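Local coordinates for protein indole-3-acetic acid-amido synthetase GH3.15 (Arabidopsis thaliana, PDB 6E1Q) that conjugates glutamine, and possibly cysteine, to the auxin precursor indole-3-butyric acid, and glutamine likewise to the herbicide 4-(2,4-dichlorophenoxy)butanoate, in an ATP-dependent ligase reaction, at residues E18-N23 / I119-L124; S151-A154 / M158-T161; F223-K228 / E540-F545; L432-D437 / K523-L528. All coordinates share one frame; numbering follows the deposited sequence.

Contact 1 of 4, residues E18-N23 / I119-L124; sequences EDLTTN and ISFSSL
Phe-121 and Leu-124, three residues apart on helix 112-132, both meet one methyl of Leu-20 on helix 10-22. The contact is small, 78 Å² in all, and wholly apolar; the nearest CA atoms, those of Leu-20 and Leu-124, stay 10.9 Å apart, so side chains alone span the gap. Along 119-124, Ile-119 comes first and leans instead on helix 162-172, against Phe-166. The carbonyl oxygen of Ser-120 takes the backbone N of Leu-124 and a second donor further along. Phe-121 has CG anti to the backbone N (chi1 -179°), a torsion that carries the ring out until its end comes nearer helix 10-22; there Leu-20 CD1 lies near the ring plane, at the edge, 4.2 Å from Phe-121 CE1, the two side chains sliding past each other in opposite directions. Ser-123 OG donates to Ser-120 O at 2.9 Å, a bond inside one helix. Leu-124 approaches differently, tip to tip, its CD2 at 3.7 Å from Leu-20 CD1. Leu-124 also packs on Cys-13, Leu-16 and Leu-17, and Phe-121 on Leu-17, which extends the seam along helix 10-22. The arrangement is helix-on-helix packing in the GH3 N-terminal domain, of the ANL clan, next to the substrate-binding Phe-332, whose side chain is about 3 Å from that of Phe-121.

Contact 2 of 4, residues S151-A154 / M158-T161; sequences SKTA and MVRT
Val-159 and Ser-151 form the hydrogen-bonded pair of a short antiparallel beta hairpin, with Lys-152 and Met-158 as the adjacent non-hydrogen-bonded pair. Val-159 N donates to Ser-151 O at 3.0 Å, and the N-H...O angle of 145° makes this a bent bond, with the donor tilted 32° from the carbonyl plane. The valine side chain, traced outward, lies on the face shared with the Ser-151 side chain. Its CB rests 3.5 Å from Ser-151 O and only slightly farther from the serine hydroxyl. CG1, anti to the backbone N (chi1 -179°), keeps beside that hydroxyl, 4.0 Å from Ser-151 OG. CG2 takes the other direction, passing near Ser-151 O and reaching Thr-153 CG2 at 3.9 Å. Thr-153 OG1 is engaged beyond this pair, by Leu-157 N in the turn and by Ala-78 O at the end of helix 67-78. Strand 158-160 also pairs with strand 91-97, which carries the ATP-binding Ser-97, so strand 151-152 is the outer strand of that sheet within the chain. On the opposite face Met-158 CG lies 3.5 Å above the guanidinium plane of Arg-160, displaced toward its rim. Bends at chi2 and chi3 then bring Met-158 SD back to Lys-152 CB at 4.1 Å, while the lysine end leads away, and the methyl CE of Met-158 stops 3.7 Å from Ser-151 O.

Contact 3 of 4, residues F223-K228 / E540-F545; sequences FLKVIK and ELMNFF
Lys-225 NZ and Asn-543 OD1 make the closest polar approach between 223-228 and 540-545, but at 4.1 Å they touch without a hydrogen bond. The sound polar bonds stay within each helix, such as Ile-227 N to Phe-223 O at 2.9 Å. The touching is done mostly by Met-542. With CG anti to its backbone N (chi1 160°), this methionine extends from helix 537-547 toward helix 220-243, and a bend at chi3 turns the methyl CE against the outer part of the lysine chain. Met-542 CE is modelled 3.3 Å from both CD and CE of Lys-225, tighter than usual for carbon pairs, so the methyl's placement is doubtful. The two side chains pass at a slant. The main chains are well separated, the CA atoms of Lys-225 and Met-542 lying 10.4 Å apart, and only 103 Å² is buried. Elsewhere on helix 220-243, Phe-223, Leu-224 and Ile-227 pack on helix 309-316 and Val-226 on helix 194-207. On helix 537-547, Leu-541 and Phe-544 pack against helix 564-571; the contact thus links helices of the N-terminal domain to those of the C-terminal domain.

Contact 4 of 4, residues L432-D437 / K523-L528; sequences LSIDMD and KNIGPL
Ile-525 and Ile-434 bury the largest areas here, 55 and 43 Å², and Asp-437 follows with 25 Å². They join two loops away from the annotated sites, one between strands 430-432 and 439-440, the other between helix 513-522 and strand 529-533 in the GH3 C-terminal domain. The isoleucines cross obliquely: CD1 of Ile-434 meets the branch methyl CG2 of Ile-525 at 4.0 Å. The other arm of Ile-525 serves Asp-437, its CD1 lying 4.0 Å from the aspartate CB and equally close to CG. The carboxylate oxygens are held by bonds inside the loop. A chi1 of 53° sets Asp-437 CG between the backbone N and the carbonyl carbon, and from there the carboxylate reaches back to two peptide groups. Ile-434 N donates to OD2 of Asp-437 at 2.6 Å with an N-H...O angle of 176°, and Asp-435 N to OD1 of Asp-437 at 2.7 Å; both arrive on the syn side yet well out of the carboxylate plane. Ser-433 OG closes the same loop by donating to Asp-437 O at 2.7 Å, and Tyr-478 also bonds OD2. The chemistry thus divides: polar bonds shape 432-437, while its contact with 523-528 is apolar. Two peptide N-H groups and a tyrosine hydroxyl would be expected to favour the ionised carboxylate.

From the N terminus, contact 1 closes first, returning the chain to helix 10-22 after a span of 95 residues that includes strands 91-97 and 105-111. Contact 2 follows in series, a hairpin with three residues between its segments, in the same N-terminal domain. Contact 3 then opens on helix 220-243 and closes 311 residues later, on helix 537-547, joining the N- and C-terminal domains. Contact 4 falls entirely within that span, bringing the loop after strand 430-432 to the one before strand 529-533. No two contacts cross or touch. Contacts 1 and 4 are farthest apart, their centres about 48 Å from each other on opposite sides of the chain's centre.

Contact 1 of 4, residues E18-N23 / I119-L124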
loop_
_atom_site.group_PDB
_atom_site.type_symbol
_atom_site.label_atom_id
_atom_site.label_comp_id
_atom_site.label_asym_id
_atom_site.label_seq_id
_atom_site.Cartn_x
_atom_site.Cartn_y
_atom_site.Cartn_z
ATOM N N GLU A 18 4.403 4.225 25.603
ATOM C CA GLU A 18 4.089 3.215 26.612
ATOM C C GLU A 18 2.751 3.516 27.281
ATOM O O GLU A 18 1.899 2.635 27.391
ATOM C CB GLU A 18 5.220 3.110 27.646
ATOM C CG GLU A 18 6.557 2.625 27.053
ATOM C CD GLU A 18 6.449 1.320 26.232
ATOM O OE1 GLU A 18 6.138 0.256 26.803
ATOM O OE2 GLU A 18 6.701 1.354 25.005
ATOM N N ASP A 19 2.543 4.767 27.716
ATOM C CA ASP A 19 1.245 5.176 28.257
ATOM C C ASP A 19 0.106 4.821 27.310
ATOM O O ASP A 19 -0.902 4.234 27.729
ATOM C CB ASP A 19 1.224 6.685 28.529
ATOM C CG ASP A 19 2.238 7.113 29.570
ATOM O OD1 ASP A 19 2.856 6.235 30.215
ATOM O OD2 ASP A 19 2.430 8.340 29.724
ATOM N N LEU A 20 0.249 5.187 26.025
ATOM C CA LEU A 20 -0.829 5.009 25.054
ATOM C C LEU A 20 -1.197 3.546 24.861
ATOM O O LEU A 20 -2.360 3.238 24.598
ATOM C CB LEU A 20 -0.440 5.610 23.703
ATOM C CG LEU A 20 -0.356 7.137 23.649
ATOM C CD1 LEU A 20 0.211 7.609 22.301
ATOM C CD2 LEU A 20 -1.712 7.767 23.898
ATOM N N THR A 21 -0.234 2.633 24.962
ATOM C CA THR A 21 -0.510 1.210 24.779
ATOM C C THR A 21 -0.789 0.491 26.094
ATOM O O THR A 21 -1.014 -0.726 26.090
ATOM C CB THR A 21 0.657 0.551 24.048
ATOM O OG1 THR A 21 1.878 0.833 24.745
ATOM C CG2 THR A 21 0.755 1.109 22.625
ATOM N N THR A 22 -0.786 1.211 27.218
ATOM C CA THR A 22 -1.090 0.627 28.522
ATOM C C THR A 22 -2.508 0.954 28.980
ATOM O O THR A 22 -3.233 0.074 29.438
ATOM C CB THR A 22 -0.065 1.108 29.564
ATOM O OG1 THR A 22 1.236 0.644 29.181
ATOM C CG2 THR A 22 -0.403 0.597 30.998
ATOM N N ASN A 23 -2.927 2.204 28.835
ATOM C CA ASN A 23 -4.251 2.638 29.279
ATOM C C ASN A 23 -5.276 2.551 28.156
ATOM O O ASN A 23 -6.024 3.491 27.882
ATOM C CB ASN A 23 -4.157 4.048 29.837
ATOM C CG ASN A 23 -3.108 4.152 30.903
ATOM O OD1 ASN A 23 -3.127 3.382 31.854
ATOM N ND2 ASN A 23 -2.174 5.084 30.748
ATOM N N ILE A 119 -0.316 13.754 11.819
ATOM C CA ILE A 119 1.045 14.268 11.738
ATOM C C ILE A 119 1.687 14.257 13.120
ATOM O O ILE A 119 2.812 13.780 13.298
ATOM C CB ILE A 119 1.030 15.675 11.119
ATOM C CG1 ILE A 119 0.811 15.571 9.608
ATOM C CG2 ILE A 119 2.299 16.432 11.450
ATOM C CD1 ILE A 119 0.292 16.835 9.007
ATOM N N SER A 120 0.959 14.765 14.114
ATOM C CA SER A 120 1.401 14.748 15.504
ATOM C C SER A 120 1.834 13.351 15.933
ATOM O O SER A 120 2.943 13.161 16.445
ATOM C CB SER A 120 0.268 15.261 16.395
ATOM O OG SER A 120 0.738 15.721 17.647
ATOM N N PHE A 121 0.976 12.349 15.713
ATOM C CA PHE A 121 1.340 11.006 16.143
ATOM C C PHE A 121 2.552 10.496 15.391
ATOM O O PHE A 121 3.318 9.690 15.935
ATOM C CB PHE A 121 0.188 10.009 15.978
ATOM C CG PHE A 121 0.555 8.628 16.446
ATOM C CD1 PHE A 121 0.537 8.310 17.799
ATOM C CD2 PHE A 121 1.004 7.681 15.551
ATOM C CE1 PHE A 121 0.931 7.063 18.236
ATOM C CE2 PHE A 121 1.390 6.427 15.983
ATOM C CZ PHE A 121 1.356 6.116 17.321
ATOM N N SER A 122 2.733 10.935 14.141
ATOM C CA SER A 122 3.893 10.502 13.369
ATOM C C SER A 122 5.191 10.995 13.998
ATOM O O SER A 122 6.218 10.310 13.937
ATOM C CB SER A 122 3.789 10.992 11.921
ATOM O OG SER A 122 4.526 10.153 11.043
ATOM N N SER A 123 5.174 12.186 14.586
ATOM C CA SER A 123 6.381 12.684 15.227
ATOM C C SER A 123 6.559 12.040 16.589
ATOM O O SER A 123 7.687 11.905 17.071
ATOM C CB SER A 123 6.337 14.211 15.344
ATOM O OG SER A 123 5.466 14.630 16.385
ATOM N N LEU A 124 5.454 11.623 17.208
ATOM C CA LEU A 124 5.543 10.839 18.429
ATOM C C LEU A 124 6.234 9.505 18.181
ATOM O O LEU A 124 6.969 9.011 19.042
ATOM C CB LEU A 124 4.148 10.615 18.997
ATOM C CG LEU A 124 4.079 9.964 20.368
ATOM C CD1 LEU A 124 4.991 10.717 21.314
ATOM C CD2 LEU A 124 2.645 10.011 20.876
#

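Contact 2 of 4, residues S151-A154 / M158-T161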
loop_
_atom_site.group_PDB
_atom_site.type_symbol
_atom_site.label_atom_id
_atom_site.label_comp_id
_atom_site.label_asym_id
_atom_site.label_seq_id
_atom_site.Cartn_x
_atom_site.Cartn_y
_atom_site.Cartn_z
ATOM N N SER A 151 -8.264 17.291 -8.290
ATOM C CA SER A 151 -9.529 17.876 -8.716
ATOM C C SER A 151 -10.150 18.615 -7.537
ATOM O O SER A 151 -9.573 18.683 -6.446
ATOM C CB SER A 151 -10.457 16.791 -9.281
ATOM O OG SER A 151 -10.587 15.697 -8.377
ATOM N N LYS A 152 -11.329 19.189 -7.766
ATOM C CA LYS A 152 -12.112 19.742 -6.668
ATOM C C LYS A 152 -13.593 19.465 -6.896
ATOM O O LYS A 152 -14.043 19.288 -8.030
ATOM C CB LYS A 152 -11.875 21.256 -6.447
ATOM C CG LYS A 152 -11.779 22.138 -7.658
ATOM C CD LYS A 152 -11.282 23.519 -7.227
ATOM C CE LYS A 152 -11.976 24.650 -7.983
ATOM N NZ LYS A 152 -11.424 24.895 -9.351
ATOM N N THR A 153 -14.340 19.414 -5.796
ATOM C CA THR A 153 -15.778 19.181 -5.849
ATOM C C THR A 153 -16.504 20.390 -6.439
ATOM O O THR A 153 -15.918 21.447 -6.707
ATOM C CB THR A 153 -16.320 18.877 -4.453
ATOM O OG1 THR A 153 -16.384 20.095 -3.686
ATOM C CG2 THR A 153 -15.457 17.858 -3.753
ATOM N N ALA A 154 -17.821 20.235 -6.624
ATOM C CA ALA A 154 -18.632 21.325 -7.168
ATOM C C ALA A 154 -18.605 22.549 -6.260
ATOM O O ALA A 154 -18.641 23.691 -6.731
ATOM C CB ALA A 154 -20.071 20.849 -7.365
ATOM N N MET A 158 -11.048 20.744 -2.109
ATOM C CA MET A 158 -9.962 20.073 -2.807
ATOM C C MET A 158 -10.047 18.568 -2.587
ATOM O O MET A 158 -10.499 18.084 -1.547
ATOM C CB MET A 158 -8.591 20.580 -2.346
ATOM C CG MET A 158 -8.166 21.943 -2.909
ATOM S SD MET A 158 -8.298 22.153 -4.716
ATOM C CE MET A 158 -6.971 21.080 -5.289
ATOM N N VAL A 159 -9.601 17.829 -3.588
ATOM C CA VAL A 159 -9.592 16.376 -3.575
ATOM C C VAL A 159 -8.148 15.921 -3.758
ATOM O O VAL A 159 -7.542 16.197 -4.793
ATOM C CB VAL A 159 -10.490 15.819 -4.687
ATOM C CG1 VAL A 159 -10.472 14.375 -4.629
ATOM C CG2 VAL A 159 -11.913 16.313 -4.515
ATOM N N ARG A 160 -7.601 15.215 -2.777
ATOM C CA ARG A 160 -6.177 14.886 -2.798
ATOM C C ARG A 160 -5.959 13.516 -2.191
ATOM O O ARG A 160 -6.849 12.956 -1.546
ATOM C CB ARG A 160 -5.331 15.891 -2.006
ATOM C CG ARG A 160 -5.280 17.277 -2.584
ATOM C CD ARG A 160 -4.422 18.163 -1.715
ATOM N NE ARG A 160 -4.241 19.460 -2.344
ATOM C CZ ARG A 160 -4.629 20.600 -1.791
ATOM N NH1 ARG A 160 -5.205 20.587 -0.594
ATOM N NH2 ARG A 160 -4.439 21.745 -2.430
ATOM N N THR A 161 -4.742 12.993 -2.374
ATOM C CA THR A 161 -4.345 11.769 -1.684
ATOM C C THR A 161 -3.947 12.093 -0.254
ATOM O O THR A 161 -3.640 13.242 0.091
ATOM C CB THR A 161 -3.184 11.066 -2.391
ATOM O OG1 THR A 161 -2.036 11.926 -2.428
ATOM C CG2 THR A 161 -3.583 10.703 -3.833
#

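Contact 3 of 4, residues F223-K228 / E540-F545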
loop_
_atom_site.group_PDB
_atom_site.type_symbol
_atom_site.label_atom_id
_atom_site.label_comp_id
_atom_site.label_asym_id
_atom_site.label_seq_id
_atom_site.Cartn_x
_atom_site.Cartn_y
_atom_site.Cartn_z
ATOM N N PHE A 223 8.981 0.518 -5.823
ATOM C CA PHE A 223 10.416 0.615 -6.058
ATOM C C PHE A 223 10.828 0.004 -7.388
ATOM O O PHE A 223 11.784 0.482 -8.013
ATOM C CB PHE A 223 11.174 -0.058 -4.921
ATOM C CG PHE A 223 11.178 0.742 -3.667
ATOM C CD1 PHE A 223 11.992 1.851 -3.553
ATOM C CD2 PHE A 223 10.337 0.417 -2.615
ATOM C CE1 PHE A 223 11.993 2.604 -2.412
ATOM C CE2 PHE A 223 10.337 1.172 -1.445
ATOM C CZ PHE A 223 11.161 2.269 -1.348
ATOM N N LEU A 224 10.109 -1.019 -7.855
ATOM C CA LEU A 224 10.467 -1.664 -9.115
ATOM C C LEU A 224 10.294 -0.719 -10.291
ATOM O O LEU A 224 11.059 -0.772 -11.257
ATOM C CB LEU A 224 9.621 -2.916 -9.327
ATOM C CG LEU A 224 9.495 -3.755 -8.071
ATOM C CD1 LEU A 224 8.564 -4.950 -8.311
ATOM C CD2 LEU A 224 10.875 -4.181 -7.617
ATOM N N LYS A 225 9.266 0.130 -10.240
ATOM C CA LYS A 225 9.075 1.139 -11.270
ATOM C C LYS A 225 10.206 2.173 -11.246
ATOM O O LYS A 225 10.682 2.603 -12.295
ATOM C CB LYS A 225 7.701 1.783 -11.071
ATOM C CG LYS A 225 7.286 2.762 -12.121
ATOM C CD LYS A 225 7.012 2.079 -13.435
ATOM C CE LYS A 225 6.536 3.061 -14.485
ATOM N NZ LYS A 225 6.340 2.407 -15.820
ATOM N N VAL A 226 10.680 2.541 -10.058
ATOM C CA VAL A 226 11.820 3.443 -9.947
ATOM C C VAL A 226 13.071 2.799 -10.537
ATOM O O VAL A 226 13.822 3.429 -11.290
ATOM C CB VAL A 226 12.033 3.839 -8.472
ATOM C CG1 VAL A 226 13.318 4.614 -8.322
ATOM C CG2 VAL A 226 10.861 4.709 -7.978
ATOM N N ILE A 227 13.303 1.531 -10.216
ATOM C CA ILE A 227 14.499 0.844 -10.693
ATOM C C ILE A 227 14.447 0.666 -12.207
ATOM O O ILE A 227 15.458 0.827 -12.904
ATOM C CB ILE A 227 14.633 -0.503 -9.960
ATOM C CG1 ILE A 227 14.938 -0.255 -8.487
ATOM C CG2 ILE A 227 15.689 -1.390 -10.637
ATOM C CD1 ILE A 227 15.059 -1.497 -7.667
ATOM N N LYS A 228 13.268 0.337 -12.739
ATOM C CA LYS A 228 13.124 0.228 -14.182
ATOM C C LYS A 228 13.483 1.543 -14.872
ATOM O O LYS A 228 14.192 1.544 -15.884
ATOM C CB LYS A 228 11.702 -0.201 -14.538
ATOM C CG LYS A 228 11.548 -0.696 -15.981
ATOM C CD LYS A 228 10.783 0.297 -16.867
ATOM C CE LYS A 228 10.385 -0.323 -18.214
ATOM N NZ LYS A 228 11.433 -0.196 -19.275
ATOM N N GLU A 540 3.234 -3.232 -19.424
ATOM C CA GLU A 540 2.225 -2.916 -20.433
ATOM C C GLU A 540 0.834 -2.893 -19.813
ATOM O O GLU A 540 0.024 -2.006 -20.106
ATOM C CB GLU A 540 2.275 -3.924 -21.591
ATOM C CG GLU A 540 1.199 -3.661 -22.682
ATOM C CD GLU A 540 1.285 -4.620 -23.888
ATOM O OE1 GLU A 540 2.207 -5.456 -23.928
ATOM O OE2 GLU A 540 0.428 -4.538 -24.799
ATOM N N LEU A 541 0.539 -3.870 -18.957
ATOM C CA LEU A 541 -0.741 -3.889 -18.269
ATOM C C LEU A 541 -0.921 -2.616 -17.466
ATOM O O LEU A 541 -1.963 -1.958 -17.537
ATOM C CB LEU A 541 -0.829 -5.122 -17.357
ATOM C CG LEU A 541 -2.162 -5.293 -16.617
ATOM C CD1 LEU A 541 -3.309 -5.553 -17.619
ATOM C CD2 LEU A 541 -2.096 -6.412 -15.601
ATOM N N MET A 542 0.110 -2.245 -16.709
ATOM C CA MET A 542 0.038 -1.053 -15.878
ATOM C C MET A 542 -0.212 0.193 -16.713
ATOM O O MET A 542 -1.067 1.019 -16.366
ATOM C CB MET A 542 1.332 -0.910 -15.076
ATOM C CG MET A 542 1.568 0.499 -14.576
ATOM S SD MET A 542 2.692 0.570 -13.198
ATOM C CE MET A 542 4.090 0.806 -14.247
ATOM N N ASN A 543 0.524 0.348 -17.818
ATOM C CA ASN A 543 0.372 1.550 -18.638
ATOM C C ASN A 543 -1.016 1.616 -19.259
ATOM O O ASN A 543 -1.545 2.709 -19.518
ATOM C CB ASN A 543 1.454 1.591 -19.722
ATOM C CG ASN A 543 2.830 1.895 -19.153
ATOM O OD1 ASN A 543 2.958 2.561 -18.127
ATOM N ND2 ASN A 543 3.869 1.429 -19.831
ATOM N N PHE A 544 -1.618 0.453 -19.495
ATOM C CA PHE A 544 -2.991 0.413 -19.975
ATOM C C PHE A 544 -3.935 1.061 -18.965
ATOM O O PHE A 544 -4.759 1.913 -19.324
ATOM C CB PHE A 544 -3.389 -1.039 -20.251
ATOM C CG PHE A 544 -4.842 -1.210 -20.536
ATOM C CD1 PHE A 544 -5.359 -0.897 -21.781
ATOM C CD2 PHE A 544 -5.702 -1.659 -19.543
ATOM C CE1 PHE A 544 -6.709 -1.041 -22.037
ATOM C CE2 PHE A 544 -7.056 -1.806 -19.789
ATOM C CZ PHE A 544 -7.560 -1.497 -21.034
ATOM N N PHE A 545 -3.820 0.678 -17.685
ATOM C CA PHE A 545 -4.696 1.261 -16.669
ATOM C C PHE A 545 -4.378 2.739 -16.430
ATOM O O PHE A 545 -5.296 3.549 -16.230
ATOM C CB PHE A 545 -4.609 0.453 -15.369
ATOM C CG PHE A 545 -5.234 -0.914 -15.473
ATOM C CD1 PHE A 545 -6.601 -1.055 -15.718
ATOM C CD2 PHE A 545 -4.466 -2.059 -15.338
ATOM C CE1 PHE A 545 -7.181 -2.327 -15.822
ATOM C CE2 PHE A 545 -5.037 -3.335 -15.437
ATOM C CZ PHE A 545 -6.393 -3.463 -15.686
#

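Contact 4 of 4, residues L432-D437 / K523-L528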
loop_
_atom_site.group_PDB
_atom_site.type_symbol
_atom_site.label_atom_id
_atom_site.label_comp_id
_atom_site.label_asym_id
_atom_site.label_seq_id
_atom_site.Cartn_x
_atom_site.Cartn_y
_atom_site.Cartn_z
ATOM N N LEU A 432 -11.672 -14.588 -8.296
ATOM C CA LEU A 432 -11.998 -15.544 -9.345
ATOM C C LEU A 432 -13.244 -16.334 -8.970
ATOM O O LEU A 432 -13.417 -16.726 -7.812
ATOM C CB LEU A 432 -10.831 -16.508 -9.606
ATOM C CG LEU A 432 -9.557 -15.867 -10.142
ATOM C CD1 LEU A 432 -8.360 -16.853 -10.006
ATOM C CD2 LEU A 432 -9.760 -15.395 -11.576
ATOM N N SER A 433 -14.101 -16.572 -9.966
ATOM C CA SER A 433 -15.333 -17.334 -9.759
ATOM C C SER A 433 -15.822 -17.857 -11.103
ATOM O O SER A 433 -16.250 -17.071 -11.951
ATOM C CB SER A 433 -16.406 -16.480 -9.104
ATOM O OG SER A 433 -17.590 -17.250 -8.982
ATOM N N ILE A 434 -15.769 -19.172 -11.289
ATOM C CA ILE A 434 -16.402 -19.766 -12.460
ATOM C C ILE A 434 -17.910 -19.853 -12.260
ATOM O O ILE A 434 -18.687 -19.377 -13.097
ATOM C CB ILE A 434 -15.774 -21.137 -12.765
ATOM C CG1 ILE A 434 -14.318 -20.944 -13.181
ATOM C CG2 ILE A 434 -16.573 -21.868 -13.845
ATOM C CD1 ILE A 434 -13.529 -22.197 -13.254
ATOM N N ASP A 435 -18.349 -20.434 -11.142
ATOM C CA ASP A 435 -19.758 -20.364 -10.780
ATOM C C ASP A 435 -19.895 -20.206 -9.271
ATOM O O ASP A 435 -19.985 -19.076 -8.773
ATOM C CB ASP A 435 -20.515 -21.603 -11.278
ATOM C CG ASP A 435 -21.887 -21.765 -10.630
ATOM O OD1 ASP A 435 -22.697 -20.815 -10.720
ATOM O OD2 ASP A 435 -22.161 -22.852 -10.066
ATOM N N MET A 436 -19.891 -21.320 -8.531
ATOM C CA MET A 436 -20.050 -21.269 -7.085
ATOM C C MET A 436 -18.714 -21.339 -6.378
ATOM O O MET A 436 -18.658 -21.134 -5.161
ATOM C CB MET A 436 -21.006 -22.399 -6.600
ATOM C CG MET A 436 -21.197 -22.544 -5.084
ATOM S SD MET A 436 -22.044 -24.063 -4.626
ATOM C CE MET A 436 -21.655 -25.138 -5.982
ATOM N N ASP A 437 -17.635 -21.573 -7.125
ATOM C CA ASP A 437 -16.303 -21.306 -6.614
ATOM C C ASP A 437 -16.153 -19.800 -6.429
ATOM O O ASP A 437 -16.528 -19.014 -7.309
ATOM C CB ASP A 437 -15.232 -21.841 -7.573
ATOM C CG ASP A 437 -15.407 -21.344 -8.999
ATOM O OD1 ASP A 437 -16.432 -21.686 -9.633
ATOM O OD2 ASP A 437 -14.511 -20.618 -9.483
ATOM N N LYS A 523 -17.070 -31.894 -11.051
ATOM C CA LYS A 523 -16.648 -31.942 -12.459
ATOM C C LYS A 523 -16.917 -30.644 -13.219
ATOM O O LYS A 523 -16.722 -30.605 -14.440
ATOM C CB LYS A 523 -17.303 -33.118 -13.202
ATOM C CG LYS A 523 -16.732 -33.449 -14.572
ATOM C CD LYS A 523 -15.218 -33.475 -14.541
ATOM C CE LYS A 523 -14.724 -34.628 -13.687
ATOM N NZ LYS A 523 -14.516 -35.840 -14.523
ATOM N N ASN A 524 -17.330 -29.562 -12.557
ATOM C CA ASN A 524 -17.636 -28.342 -13.298
ATOM C C ASN A 524 -16.450 -27.393 -13.438
ATOM O O ASN A 524 -16.582 -26.356 -14.103
ATOM C CB ASN A 524 -18.792 -27.575 -12.648
ATOM C CG ASN A 524 -18.610 -27.389 -11.160
ATOM O OD1 ASN A 524 -19.298 -28.007 -10.358
ATOM N ND2 ASN A 524 -17.642 -26.561 -10.784
ATOM N N ILE A 525 -15.309 -27.697 -12.824
ATOM C CA ILE A 525 -14.111 -26.868 -12.925
ATOM C C ILE A 525 -13.034 -27.669 -13.642
ATOM O O ILE A 525 -12.733 -28.803 -13.252
ATOM C CB ILE A 525 -13.627 -26.387 -11.544
ATOM C CG1 ILE A 525 -14.663 -25.450 -10.917
ATOM C CG2 ILE A 525 -12.308 -25.638 -11.666
ATOM C CD1 ILE A 525 -14.513 -25.267 -9.415
ATOM N N GLY A 526 -12.472 -27.090 -14.702
ATOM C CA GLY A 526 -11.433 -27.739 -15.464
ATOM C C GLY A 526 -10.049 -27.497 -14.885
ATOM O O GLY A 526 -9.886 -26.865 -13.834
ATOM N N PRO A 527 -9.020 -27.987 -15.578
ATOM C CA PRO A 527 -7.662 -27.946 -15.016
ATOM C C PRO A 527 -7.077 -26.542 -15.045
ATOM O O PRO A 527 -7.118 -25.858 -16.068
ATOM C CB PRO A 527 -6.874 -28.903 -15.922
ATOM C CG PRO A 527 -7.929 -29.651 -16.737
ATOM C CD PRO A 527 -9.067 -28.704 -16.860
ATOM N N LEU A 528 -6.506 -26.124 -13.918
ATOM C CA LEU A 528 -5.907 -24.800 -13.851
ATOM C C LEU A 528 -4.784 -24.675 -14.868
ATOM O O LEU A 528 -4.053 -25.631 -15.149
ATOM C CB LEU A 528 -5.373 -24.508 -12.453
ATOM C CG LEU A 528 -4.766 -23.117 -12.223
ATOM C CD1 LEU A 528 -5.192 -22.560 -10.882
ATOM C CD2 LEU A 528 -3.241 -23.172 -12.313
#